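Local coordinates for protein ribulose-5-phosphate reductase 1 (Staphylococcus aureus, PDB 6XHK) that reduces D-ribulose 5-phosphate to D-ribitol 5-phosphate with NADPH, a step toward poly(ribitol phosphate) wall teichoic acid, at residues 191-196 / 210-215; 168-173 / 221-226; 2-7 / 117-122. All coordinates share one frame; numbering follows the deposited sequence.

Contact 1. Residues 191-196 / 210-215. With NDP (NADPH dihydro-nicotinamide-adenine-dinucleotide phosphate), chain B.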
loop_
_atom_site.group_PDB
_atom_site.type_symbol
_atom_site.label_atom_id
_atom_site.label_comp_id
_atom_site.label_asym_id
_atom_site.label_seq_id
_atom_site.Cartn_x
_atom_site.Cartn_y
_atom_site.Cartn_z
ATOM N N LYS A 191 22.309 0.714 -6.909
ATOM C CA LYS A 191 21.736 1.048 -8.208
ATOM C C LYS A 191 20.306 0.522 -8.255
ATOM O O LYS A 191 20.014 -0.534 -7.683
ATOM C CB LYS A 191 22.571 0.458 -9.363
ATOM N N ILE A 192 19.405 1.273 -8.905
ATOM C CA ILE A 192 17.993 0.895 -9.038
ATOM C C ILE A 192 17.560 1.071 -10.491
ATOM O O ILE A 192 17.846 2.100 -11.108
ATOM C CB ILE A 192 17.067 1.717 -8.109
ATOM C CG1 ILE A 192 17.460 1.576 -6.637
ATOM C CG2 ILE A 192 15.605 1.302 -8.277
ATOM C CD1 ILE A 192 16.603 2.409 -5.733
ATOM N N TYR A 193 16.872 0.064 -11.030
ATOM C CA TYR A 193 16.277 0.070 -12.363
ATOM C C TYR A 193 14.783 -0.209 -12.231
ATOM O O TYR A 193 14.376 -1.066 -11.443
ATOM C CB TYR A 193 16.916 -1.005 -13.291
ATOM C CG TYR A 193 18.413 -0.907 -13.545
ATOM C CD1 TYR A 193 19.113 0.266 -13.304
ATOM C CD2 TYR A 193 19.134 -2.016 -13.969
ATOM C CE1 TYR A 193 20.475 0.353 -13.513
ATOM C CE2 TYR A 193 20.496 -1.940 -14.179
ATOM C CZ TYR A 193 21.164 -0.750 -13.949
ATOM O OH TYR A 193 22.525 -0.668 -14.162
ATOM N N VAL A 194 13.966 0.491 -13.016
ATOM C CA VAL A 194 12.514 0.342 -12.976
ATOM C C VAL A 194 12.044 -0.020 -14.383
ATOM O O VAL A 194 12.504 0.567 -15.370
ATOM C CB VAL A 194 11.819 1.627 -12.453
ATOM C CG1 VAL A 194 10.294 1.545 -12.574
ATOM C CG2 VAL A 194 12.230 1.911 -11.024
ATOM N N PHE A 195 11.146 -0.997 -14.471
ATOM C CA PHE A 195 10.608 -1.482 -15.736
ATOM C C PHE A 195 9.103 -1.278 -15.741
ATOM O O PHE A 195 8.413 -1.703 -14.804
ATOM C CB PHE A 195 10.946 -2.969 -15.949
ATOM C CG PHE A 195 12.420 -3.263 -15.866
ATOM C CD1 PHE A 195 13.046 -3.388 -14.630
ATOM C CD2 PHE A 195 13.184 -3.367 -17.017
ATOM C CE1 PHE A 195 14.399 -3.626 -14.549
ATOM C CE2 PHE A 195 14.519 -3.596 -16.936
ATOM C CZ PHE A 195 15.131 -3.722 -15.696
ATOM N N GLY A 196 8.595 -0.639 -16.792
ATOM C CA GLY A 196 7.174 -0.389 -16.845
ATOM C C GLY A 196 6.645 -0.364 -18.250
ATOM O O GLY A 196 7.304 -0.866 -19.157
ATOM N N ASP A 210 18.142 4.363 -13.892
ATOM C CA ASP A 210 17.680 4.322 -15.266
ATOM C C ASP A 210 16.303 3.664 -15.246
ATOM O O ASP A 210 15.937 2.961 -14.304
ATOM C CB ASP A 210 18.669 3.561 -16.176
ATOM C CG ASP A 210 18.446 3.825 -17.672
ATOM O OD1 ASP A 210 19.172 4.648 -18.253
ATOM O OD2 ASP A 210 17.510 3.257 -18.269
ATOM N N VAL A 211 15.555 3.897 -16.312
ATOM C CA VAL A 211 14.164 3.483 -16.447
ATOM C C VAL A 211 13.975 2.861 -17.825
ATOM O O VAL A 211 14.474 3.402 -18.822
ATOM C CB VAL A 211 13.226 4.691 -16.230
ATOM C CG1 VAL A 211 11.859 4.440 -16.784
ATOM C CG2 VAL A 211 13.084 4.967 -14.714
ATOM N N PHE A 212 13.263 1.727 -17.889
ATOM C CA PHE A 212 13.121 0.958 -19.123
ATOM C C PHE A 212 11.663 0.616 -19.406
ATOM O O PHE A 212 10.847 0.485 -18.494
ATOM C CB PHE A 212 13.945 -0.363 -19.093
ATOM C CG PHE A 212 15.377 -0.197 -18.660
ATOM C CD1 PHE A 212 16.385 -0.101 -19.612
ATOM C CD2 PHE A 212 15.722 -0.163 -17.310
ATOM C CE1 PHE A 212 17.698 0.055 -19.229
ATOM C CE2 PHE A 212 17.050 -0.001 -16.920
ATOM C CZ PHE A 212 18.032 0.114 -17.881
ATOM N N PHE A 213 11.353 0.448 -20.695
ATOM C CA PHE A 213 10.112 -0.184 -21.127
ATOM C C PHE A 213 10.321 -1.692 -21.159
ATOM O O PHE A 213 11.410 -2.180 -21.471
ATOM C CB PHE A 213 9.690 0.286 -22.527
ATOM C CG PHE A 213 9.174 1.698 -22.566
ATOM C CD1 PHE A 213 9.974 2.756 -22.150
ATOM C CD2 PHE A 213 7.883 1.972 -22.974
ATOM C CE1 PHE A 213 9.511 4.050 -22.167
ATOM C CE2 PHE A 213 7.409 3.268 -22.983
ATOM C CZ PHE A 213 8.225 4.308 -22.581
ATOM N N ILE A 214 9.262 -2.436 -20.850
ATOM C CA ILE A 214 9.347 -3.895 -20.927
ATOM C C ILE A 214 9.499 -4.323 -22.376
ATOM O O ILE A 214 9.878 -5.460 -22.662
ATOM C CB ILE A 214 8.115 -4.537 -20.239
ATOM C CG1 ILE A 214 6.802 -4.078 -20.867
ATOM C CG2 ILE A 214 8.101 -4.191 -18.756
ATOM C CD1 ILE A 214 5.627 -4.868 -20.451
ATOM N N ASN A 215 9.233 -3.393 -23.291
ATOM C CA ASN A 215 9.281 -3.567 -24.728
ATOM C C ASN A 215 10.700 -3.400 -25.253
ATOM O O ASN A 215 11.021 -3.872 -26.352
ATOM C CB ASN A 215 8.376 -2.487 -25.340
ATOM C CG ASN A 215 7.603 -2.955 -26.536
ATOM O OD1 ASN A 215 7.832 -4.040 -27.059
ATOM N ND2 ASN A 215 6.749 -2.083 -27.046
HETATM P PA NDP B . -1.233 -0.290 -10.354
HETATM O O1A NDP B . -2.599 -0.067 -10.938
HETATM O O2A NDP B . -0.604 1.047 -9.974
HETATM O O5B NDP B . -0.315 -1.133 -11.452
HETATM C C5B NDP B . 1.149 -1.079 -11.389
HETATM C C4B NDP B . 1.778 -0.827 -12.811
HETATM O O4B NDP B . 2.251 -1.918 -13.352
HETATM C C3B NDP B . 0.705 -0.306 -13.809
HETATM O O3B NDP B . 1.029 0.931 -14.273
HETATM C C2B NDP B . 0.720 -1.240 -15.012
HETATM O O2B NDP B . 0.617 -0.337 -16.192
HETATM C C1B NDP B . 1.899 -1.804 -14.932
HETATM N N9A NDP B . 2.033 -3.076 -15.650
HETATM C C8A NDP B . 1.077 -3.822 -16.275
HETATM N N7A NDP B . 1.669 -4.924 -16.819
HETATM C C5A NDP B . 2.960 -4.853 -16.536
HETATM C C6A NDP B . 4.119 -5.794 -16.887
HETATM N N6A NDP B . 3.843 -6.995 -17.644
HETATM N N1A NDP B . 5.434 -5.459 -16.454
HETATM C C2A NDP B . 5.689 -4.251 -15.699
HETATM N N3A NDP B . 4.563 -3.356 -15.365
HETATM C C4A NDP B . 3.188 -3.710 -15.818
HETATM O O3 NDP B . -1.328 -1.196 -8.932
HETATM P PN NDP B . -0.203 -1.162 -7.662
HETATM O O1N NDP B . 1.131 -0.576 -8.131
HETATM O O2N NDP B . -0.710 -0.274 -6.573
HETATM O O5D NDP B . -0.057 -2.720 -7.089
HETATM C C5D NDP B . -0.433 -3.828 -7.937
HETATM C C4D NDP B . -0.636 -5.099 -7.276
HETATM O O4D NDP B . -0.085 -5.130 -5.789
HETATM C C3D NDP B . -2.130 -5.479 -7.146
HETATM O O3D NDP B . -2.350 -6.905 -7.534
HETATM C C2D NDP B . -2.437 -5.256 -5.845
HETATM O O2D NDP B . -3.570 -6.037 -5.351
HETATM C C1D NDP B . -1.062 -5.609 -5.042
HETATM N N1N NDP B . -1.026 -5.171 -3.630
HETATM C C2N NDP B . -0.395 -6.084 -2.673
HETATM C C3N NDP B . -0.450 -5.877 -1.150
HETATM C C7N NDP B . 0.253 -6.948 -0.220
HETATM O O7N NDP B . -0.084 -7.067 0.933
HETATM N N7N NDP B . 1.317 -7.785 -0.780
HETATM C C4N NDP B . -0.938 -4.513 -0.601
HETATM C C5N NDP B . -1.773 -3.709 -1.623
HETATM C C6N NDP B . -1.584 -3.906 -3.143
HETATM P P2B NDP B . -0.732 -0.498 -17.088
HETATM O O1X NDP B . -1.026 -1.954 -17.380
HETATM O O2X NDP B . -1.890 0.072 -16.288
HETATM O O3X NDP B . -0.516 0.248 -18.394
#

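Contact 2. Residues 168-173 / 221-226. With NDP (NADPH dihydro-nicotinamide-adenine-dinucleotide phosphate), chain B.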
loop_
_atom_site.group_PDB
_atom_site.type_symbol
_atom_site.label_atom_id
_atom_site.label_comp_id
_atom_site.label_asym_id
_atom_site.label_seq_id
_atom_site.Cartn_x
_atom_site.Cartn_y
_atom_site.Cartn_z
ATOM N N GLY A 168 16.211 -4.354 -9.331
ATOM C CA GLY A 168 15.244 -4.128 -10.388
ATOM C C GLY A 168 13.838 -4.135 -9.816
ATOM O O GLY A 168 13.553 -4.844 -8.852
ATOM N N ILE A 169 12.961 -3.321 -10.408
ATOM C CA ILE A 169 11.575 -3.176 -9.965
ATOM C C ILE A 169 10.679 -3.240 -11.200
ATOM O O ILE A 169 10.787 -2.387 -12.091
ATOM C CB ILE A 169 11.354 -1.853 -9.214
ATOM C CG1 ILE A 169 12.168 -1.836 -7.928
ATOM C CG2 ILE A 169 9.903 -1.706 -8.864
ATOM C CD1 ILE A 169 12.199 -0.514 -7.226
ATOM N N TRP A 170 9.809 -4.249 -11.272
ATOM C CA TRP A 170 8.798 -4.307 -12.328
ATOM C C TRP A 170 7.493 -3.681 -11.851
ATOM O O TRP A 170 7.044 -3.941 -10.731
ATOM C CB TRP A 170 8.527 -5.738 -12.810
ATOM C CG TRP A 170 9.341 -6.171 -14.001
ATOM C CD1 TRP A 170 8.878 -6.431 -15.274
ATOM C CD2 TRP A 170 10.747 -6.410 -14.032
ATOM N NE1 TRP A 170 9.926 -6.793 -16.096
ATOM C CE2 TRP A 170 11.081 -6.791 -15.357
ATOM C CE3 TRP A 170 11.766 -6.331 -13.071
ATOM C CZ2 TRP A 170 12.378 -7.094 -15.731
ATOM C CZ3 TRP A 170 13.057 -6.624 -13.454
ATOM C CH2 TRP A 170 13.352 -7.005 -14.770
ATOM N N GLY A 171 6.888 -2.859 -12.717
ATOM C CA GLY A 171 5.678 -2.118 -12.386
ATOM C C GLY A 171 5.904 -0.644 -12.096
ATOM O O GLY A 171 6.577 -0.299 -11.116
ATOM N N ASP A 172 5.337 0.227 -12.941
ATOM C CA ASP A 172 5.503 1.676 -12.869
ATOM C C ASP A 172 4.354 2.353 -12.114
ATOM O O ASP A 172 3.983 3.482 -12.441
ATOM C CB ASP A 172 5.621 2.244 -14.281
ATOM C CG ASP A 172 4.528 1.740 -15.217
ATOM O OD1 ASP A 172 3.628 1.032 -14.754
ATOM O OD2 ASP A 172 4.527 2.093 -16.408
ATOM N N GLY A 173 3.767 1.694 -11.111
ATOM C CA GLY A 173 2.615 2.210 -10.386
ATOM C C GLY A 173 2.864 2.577 -8.930
ATOM O O GLY A 173 3.982 2.979 -8.587
ATOM N N LEU A 221 21.797 -6.258 -19.829
ATOM C CA LEU A 221 21.422 -5.556 -18.620
ATOM C C LEU A 221 21.340 -6.556 -17.487
ATOM O O LEU A 221 20.910 -7.698 -17.677
ATOM C CB LEU A 221 20.086 -4.846 -18.818
ATOM C CG LEU A 221 19.603 -3.835 -17.780
ATOM C CD1 LEU A 221 20.523 -2.612 -17.736
ATOM C CD2 LEU A 221 18.200 -3.454 -18.167
ATOM N N THR A 222 21.780 -6.136 -16.304
ATOM C CA THR A 222 21.900 -7.125 -15.245
ATOM C C THR A 222 21.689 -6.503 -13.871
ATOM O O THR A 222 21.949 -5.315 -13.660
ATOM C CB THR A 222 23.261 -7.812 -15.303
ATOM O OG1 THR A 222 23.260 -8.907 -14.382
ATOM C CG2 THR A 222 24.380 -6.823 -14.944
ATOM N N PHE A 223 21.252 -7.349 -12.935
ATOM C CA PHE A 223 20.915 -6.978 -11.565
ATOM C C PHE A 223 20.820 -8.257 -10.742
ATOM O O PHE A 223 20.618 -9.344 -11.292
ATOM C CB PHE A 223 19.581 -6.232 -11.502
ATOM C CG PHE A 223 18.458 -6.947 -12.209
ATOM C CD1 PHE A 223 18.213 -6.735 -13.559
ATOM C CD2 PHE A 223 17.640 -7.833 -11.507
ATOM C CE1 PHE A 223 17.173 -7.394 -14.191
ATOM C CE2 PHE A 223 16.606 -8.494 -12.134
ATOM C CZ PHE A 223 16.369 -8.277 -13.475
ATOM N N ASP A 224 20.924 -8.121 -9.411
ATOM C CA ASP A 224 20.956 -9.294 -8.543
ATOM C C ASP A 224 19.739 -9.489 -7.648
ATOM O O ASP A 224 19.587 -10.580 -7.084
ATOM C CB ASP A 224 22.226 -9.306 -7.663
ATOM C CG ASP A 224 22.543 -7.964 -7.036
ATOM O OD1 ASP A 224 22.453 -6.936 -7.739
ATOM O OD2 ASP A 224 22.868 -7.938 -5.828
ATOM N N HIS A 225 18.874 -8.491 -7.494
ATOM C CA HIS A 225 17.709 -8.618 -6.624
ATOM C C HIS A 225 16.558 -7.878 -7.294
ATOM O O HIS A 225 16.762 -6.795 -7.851
ATOM C CB HIS A 225 17.958 -8.005 -5.241
ATOM C CG HIS A 225 18.685 -8.900 -4.290
ATOM N ND1 HIS A 225 19.951 -9.381 -4.541
ATOM C CD2 HIS A 225 18.330 -9.394 -3.083
ATOM C CE1 HIS A 225 20.342 -10.140 -3.535
ATOM N NE2 HIS A 225 19.375 -10.167 -2.636
ATOM N N ALA A 226 15.350 -8.432 -7.231
ATOM C CA ALA A 226 14.246 -7.810 -7.955
ATOM C C ALA A 226 12.972 -7.863 -7.134
ATOM O O ALA A 226 12.845 -8.665 -6.206
ATOM C CB ALA A 226 14.029 -8.459 -9.320
HETATM P PA NDP B . -1.233 -0.290 -10.354
HETATM O O1A NDP B . -2.599 -0.067 -10.938
HETATM O O2A NDP B . -0.604 1.047 -9.974
HETATM O O5B NDP B . -0.315 -1.133 -11.452
HETATM C C5B NDP B . 1.149 -1.079 -11.389
HETATM C C4B NDP B . 1.778 -0.827 -12.811
HETATM O O4B NDP B . 2.251 -1.918 -13.352
HETATM C C3B NDP B . 0.705 -0.306 -13.809
HETATM O O3B NDP B . 1.029 0.931 -14.273
HETATM C C2B NDP B . 0.720 -1.240 -15.012
HETATM O O2B NDP B . 0.617 -0.337 -16.192
HETATM C C1B NDP B . 1.899 -1.804 -14.932
HETATM N N9A NDP B . 2.033 -3.076 -15.650
HETATM C C8A NDP B . 1.077 -3.822 -16.275
HETATM N N7A NDP B . 1.669 -4.924 -16.819
HETATM C C5A NDP B . 2.960 -4.853 -16.536
HETATM C C6A NDP B . 4.119 -5.794 -16.887
HETATM N N6A NDP B . 3.843 -6.995 -17.644
HETATM N N1A NDP B . 5.434 -5.459 -16.454
HETATM C C2A NDP B . 5.689 -4.251 -15.699
HETATM N N3A NDP B . 4.563 -3.356 -15.365
HETATM C C4A NDP B . 3.188 -3.710 -15.818
HETATM O O3 NDP B . -1.328 -1.196 -8.932
HETATM P PN NDP B . -0.203 -1.162 -7.662
HETATM O O1N NDP B . 1.131 -0.576 -8.131
HETATM O O2N NDP B . -0.710 -0.274 -6.573
HETATM O O5D NDP B . -0.057 -2.720 -7.089
HETATM C C5D NDP B . -0.433 -3.828 -7.937
HETATM C C4D NDP B . -0.636 -5.099 -7.276
HETATM O O4D NDP B . -0.085 -5.130 -5.789
HETATM C C3D NDP B . -2.130 -5.479 -7.146
HETATM O O3D NDP B . -2.350 -6.905 -7.534
HETATM C C2D NDP B . -2.437 -5.256 -5.845
HETATM O O2D NDP B . -3.570 -6.037 -5.351
HETATM C C1D NDP B . -1.062 -5.609 -5.042
HETATM N N1N NDP B . -1.026 -5.171 -3.630
HETATM C C2N NDP B . -0.395 -6.084 -2.673
HETATM C C3N NDP B . -0.450 -5.877 -1.150
HETATM C C7N NDP B . 0.253 -6.948 -0.220
HETATM O O7N NDP B . -0.084 -7.067 0.933
HETATM N N7N NDP B . 1.317 -7.785 -0.780
HETATM C C4N NDP B . -0.938 -4.513 -0.601
HETATM C C5N NDP B . -1.773 -3.709 -1.623
HETATM C C6N NDP B . -1.584 -3.906 -3.143
HETATM P P2B NDP B . -0.732 -0.498 -17.088
HETATM O O1X NDP B . -1.026 -1.954 -17.380
HETATM O O2X NDP B . -1.890 0.072 -16.288
HETATM O O3X NDP B . -0.516 0.248 -18.394
#

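Contact 3. Residues 2-7 / 117-122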
loop_
_atom_site.group_PDB
_atom_site.type_symbol
_atom_site.label_atom_id
_atom_site.label_comp_id
_atom_site.label_asym_id
_atom_site.label_seq_id
_atom_site.Cartn_x
_atom_site.Cartn_y
_atom_site.Cartn_z
ATOM N N ILE A 2 -23.368 6.100 19.795
ATOM C CA ILE A 2 -23.896 5.522 18.560
ATOM C C ILE A 2 -22.924 5.798 17.425
ATOM O O ILE A 2 -22.610 6.961 17.126
ATOM C CB ILE A 2 -25.287 6.067 18.202
ATOM C CG1 ILE A 2 -26.321 5.702 19.243
ATOM C CG2 ILE A 2 -25.740 5.483 16.896
ATOM C CD1 ILE A 2 -26.433 4.225 19.477
ATOM N N ASN A 3 -22.486 4.728 16.761
ATOM C CA ASN A 3 -21.555 4.812 15.640
ATOM C C ASN A 3 -22.314 4.589 14.338
ATOM O O ASN A 3 -23.124 3.662 14.240
ATOM C CB ASN A 3 -20.439 3.778 15.790
ATOM C CG ASN A 3 -19.248 4.057 14.893
ATOM O OD1 ASN A 3 -19.111 5.141 14.338
ATOM N ND2 ASN A 3 -18.361 3.085 14.777
ATOM N N GLN A 4 -22.092 5.461 13.359
ATOM C CA GLN A 4 -22.645 5.258 12.030
ATOM C C GLN A 4 -21.583 4.569 11.189
ATOM O O GLN A 4 -20.481 5.103 11.007
ATOM C CB GLN A 4 -23.063 6.567 11.365
ATOM C CG GLN A 4 -24.064 7.381 12.120
ATOM C CD GLN A 4 -24.301 8.735 11.493
ATOM O OE1 GLN A 4 -25.452 9.089 11.184
ATOM N NE2 GLN A 4 -23.222 9.492 11.265
ATOM N N VAL A 5 -21.909 3.385 10.688
ATOM C CA VAL A 5 -21.035 2.638 9.794
ATOM C C VAL A 5 -21.579 2.789 8.383
ATOM O O VAL A 5 -22.793 2.685 8.166
ATOM C CB VAL A 5 -20.952 1.160 10.209
ATOM C CG1 VAL A 5 -20.220 0.354 9.164
ATOM C CG2 VAL A 5 -20.273 1.038 11.558
ATOM N N TYR A 6 -20.692 3.073 7.436
ATOM C CA TYR A 6 -21.051 3.245 6.029
ATOM C C TYR A 6 -20.619 1.984 5.294
ATOM O O TYR A 6 -19.458 1.839 4.889
ATOM C CB TYR A 6 -20.431 4.526 5.470
ATOM C CG TYR A 6 -20.879 5.758 6.241
ATOM C CD1 TYR A 6 -22.138 6.331 6.010
ATOM C CD2 TYR A 6 -20.109 6.268 7.280
ATOM C CE1 TYR A 6 -22.574 7.435 6.739
ATOM C CE2 TYR A 6 -20.540 7.365 8.022
ATOM C CZ TYR A 6 -21.772 7.942 7.754
ATOM O OH TYR A 6 -22.176 9.032 8.507
ATOM N N GLN A 7 -21.565 1.063 5.155
ATOM C CA GLN A 7 -21.347 -0.229 4.534
ATOM C C GLN A 7 -21.746 -0.197 3.060
ATOM O O GLN A 7 -22.538 0.640 2.617
ATOM C CB GLN A 7 -22.115 -1.317 5.300
ATOM C CG GLN A 7 -21.358 -1.797 6.540
ATOM C CD GLN A 7 -22.094 -2.852 7.344
ATOM O OE1 GLN A 7 -23.325 -2.943 7.286
ATOM N NE2 GLN A 7 -21.335 -3.683 8.077
ATOM N N MET A 117 -14.654 3.217 6.908
ATOM C CA MET A 117 -15.718 4.174 6.609
ATOM C C MET A 117 -16.767 4.137 7.716
ATOM O O MET A 117 -17.877 3.625 7.561
ATOM C CB MET A 117 -16.327 3.892 5.249
ATOM C CG MET A 117 -15.312 3.736 4.162
ATOM S SD MET A 117 -16.147 3.012 2.768
ATOM C CE MET A 117 -17.184 4.353 2.271
ATOM N N GLN A 118 -16.408 4.710 8.861
ATOM C CA GLN A 118 -17.360 4.853 9.952
ATOM C C GLN A 118 -16.992 6.083 10.779
ATOM O O GLN A 118 -15.909 6.653 10.631
ATOM C CB GLN A 118 -17.416 3.578 10.807
ATOM C CG GLN A 118 -16.097 2.961 11.181
ATOM C CD GLN A 118 -16.241 1.481 11.420
ATOM O OE1 GLN A 118 -16.836 0.787 10.606
ATOM N NE2 GLN A 118 -15.760 0.997 12.563
ATOM N N ASP A 119 -17.922 6.497 11.651
ATOM C CA ASP A 119 -17.686 7.689 12.460
ATOM C C ASP A 119 -16.589 7.457 13.495
ATOM O O ASP A 119 -15.844 8.389 13.815
ATOM C CB ASP A 119 -18.968 8.143 13.159
ATOM C CG ASP A 119 -19.897 8.932 12.250
ATOM O OD1 ASP A 119 -19.401 9.602 11.311
ATOM O OD2 ASP A 119 -21.127 8.918 12.517
ATOM N N PHE A 120 -16.470 6.233 14.031
ATOM C CA PHE A 120 -15.427 5.919 15.000
ATOM C C PHE A 120 -14.858 4.535 14.702
ATOM O O PHE A 120 -15.599 3.620 14.330
ATOM C CB PHE A 120 -15.954 5.932 16.433
ATOM C CG PHE A 120 -16.532 7.249 16.860
ATOM C CD1 PHE A 120 -15.715 8.306 17.222
ATOM C CD2 PHE A 120 -17.921 7.385 16.993
ATOM C CE1 PHE A 120 -16.266 9.500 17.626
ATOM C CE2 PHE A 120 -18.486 8.560 17.416
ATOM C CZ PHE A 120 -17.657 9.624 17.737
ATOM N N VAL A 121 -13.547 4.387 14.871
ATOM C CA VAL A 121 -12.843 3.122 14.673
ATOM C C VAL A 121 -12.203 2.732 15.993
ATOM O O VAL A 121 -11.447 3.518 16.573
ATOM C CB VAL A 121 -11.784 3.220 13.563
ATOM C CG1 VAL A 121 -11.165 1.889 13.317
ATOM C CG2 VAL A 121 -12.421 3.683 12.278
ATOM N N LEU A 122 -12.495 1.525 16.467
ATOM C CA LEU A 122 -11.903 1.034 17.708
ATOM C C LEU A 122 -10.668 0.207 17.397
ATOM O O LEU A 122 -10.696 -0.655 16.522
ATOM C CB LEU A 122 -12.896 0.200 18.503
ATOM C CG LEU A 122 -14.178 0.972 18.724
ATOM C CD1 LEU A 122 -15.227 0.587 17.679
ATOM C CD2 LEU A 122 -14.642 0.687 20.104
#

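Contact 1. Residues 191-196 / 210-215
F212 reaches from its strand to the aromatic rings of Y193 and F195, which share its face of the sheet. Against Y193 it is edge-to-face: the ring planes stand 73° apart and the CE2-CZ edge of F212 is turned to the face of the tyrosine, CE2 lying 3.8 Å from Y193 CG. With F195 the planes are almost parallel, 16° apart, but offset so far that little of one ring lies over the other, and F195 CE2 is 3.7 Å from F212 CD2. On the other face, V194 and V211 meet through small branched side chains, V194 CB being 4.2 Å from V211 CG2. Beta-branched valine favours the extended backbone of parallel strands, here the two at one edge of the Rossmann sheet, joined through helix 199-202 in a beta-alpha-beta unit. Backbone bonding binds the pair: F212 N gives to V194 O (2.9 Å), G196 N to F212 O and I214 N to G196 O, while the bond from V194 N to D210 O is weak. I214 bridges this backbone and the cofactor. Its CG2, anti to its own carbonyl carbon, lies 3.4 Å from G196 O. The same methyl is 3.7 Å from N1A of NADPH, an apolar group beside the flat adenine.

Contact 2. Residues 168-173 / 221-226
W170, at the end of strand 166-170, meets F223, just ahead of the parallel strand 225-228; strand 166-170 runs into a glycine-rich turn consistent with the GxGxxG motif of Rossmann dinucleotide-binding folds (G171, G173 and G176). F223 holds CG between its backbone N and carbonyl carbon (chi1 51°), and its ring tip touches the far end of the indole, CZ lying 3.5 Å from W170 CH2. The two side chains cross at about a right angle, and CZ sits near the indole plane, at its edge. The pyrrole edge, at CD1, is turned to N1A of NADPH, 3.8 Å away. A wide flat residue can thus span from F223 to the adenine; NE1 bonds Q241, and F195 stacks on the ring. Glycine suits position 168 because F223 and W170 fill the space beside it. G168 N donates to H225 O at 2.9 Å. A226 CB, small, points to the sheet face on which W170 and F223 meet. In the turn, G171 has backbone angles (phi 104°) that call for glycine, whereas at G173 a CB would collide with O2A. D172 OD2 accepts from the amides of K197 and T198, which fixes the carboxylate, and OD1 accepts the ribose hydroxyl O3B at 2.6 Å.

Contact 3. Residues 2-7 / 117-122
N3 carries CG anti to its backbone N (chi1 -164°), and chi2 of 14° then turns OD1 and ND2 to the backbone of F120. Q4 instead has CG anti to its carbonyl carbon (chi1 -58°), and its extended chain carries the amide to D119. The N3 amide grips both polar atoms of F120: OD1 accepts from F120 N at 2.9 Å and ND2 donates to F120 O at 2.8 Å, each bond tilted from the carbonyl plane. Asparagine suits this place because one short side chain offers both a donor and an acceptor, much as a peptide group does. F120 O takes a second bond, from Q118 NE2, and so is held by two amides. Q4 NE2 donates to the syn lone pair of D119 OD2; the other carboxylate oxygen has a long, weak ion pair with R31. Backbone bonds continue the contact, D119 N giving to Q4 O (3.0 Å) and Y6 N to M117 O (2.9 Å), about a single bridge between V5 and Q118. Alongside, the methyls of V5 lie against Q118 OE1, with CG2 3.6 Å away, and Y6 CB packs on M117 CB. The M117 side chain is about 8 Å from that of H64, a predicted catalytic zinc ligand. Strand 2-10, whose other edge bonds strand 13-20, is here joined to 117-122 within the GroES-like catalytic part of the zinc-containing alcohol dehydrogenase fold.

Contacts 1 and 2 belong to one parallel sheet, where strands 191-196 and 166-170 are neighbours, and both touch NADPH. They also meet directly: F195 N probably bonds I169 O, F195 O probably bonds G171 N, and F212 CZ packs on L221 CD2. Contact 2 is buried near the middle of that sheet, whereas contact 1 is only partly buried at its edge; aromatic pairs and backbone bonds carry both, with an aliphatic pair added in contact 1. Contact 3 lies on the opposite side of the chain's centre, about 43 Å from contact 1 and 41 Å from contact 2 between centres. Although also largely buried, it relies on amide and carboxylate side chains bonded to a loop, with just one backbone bridge.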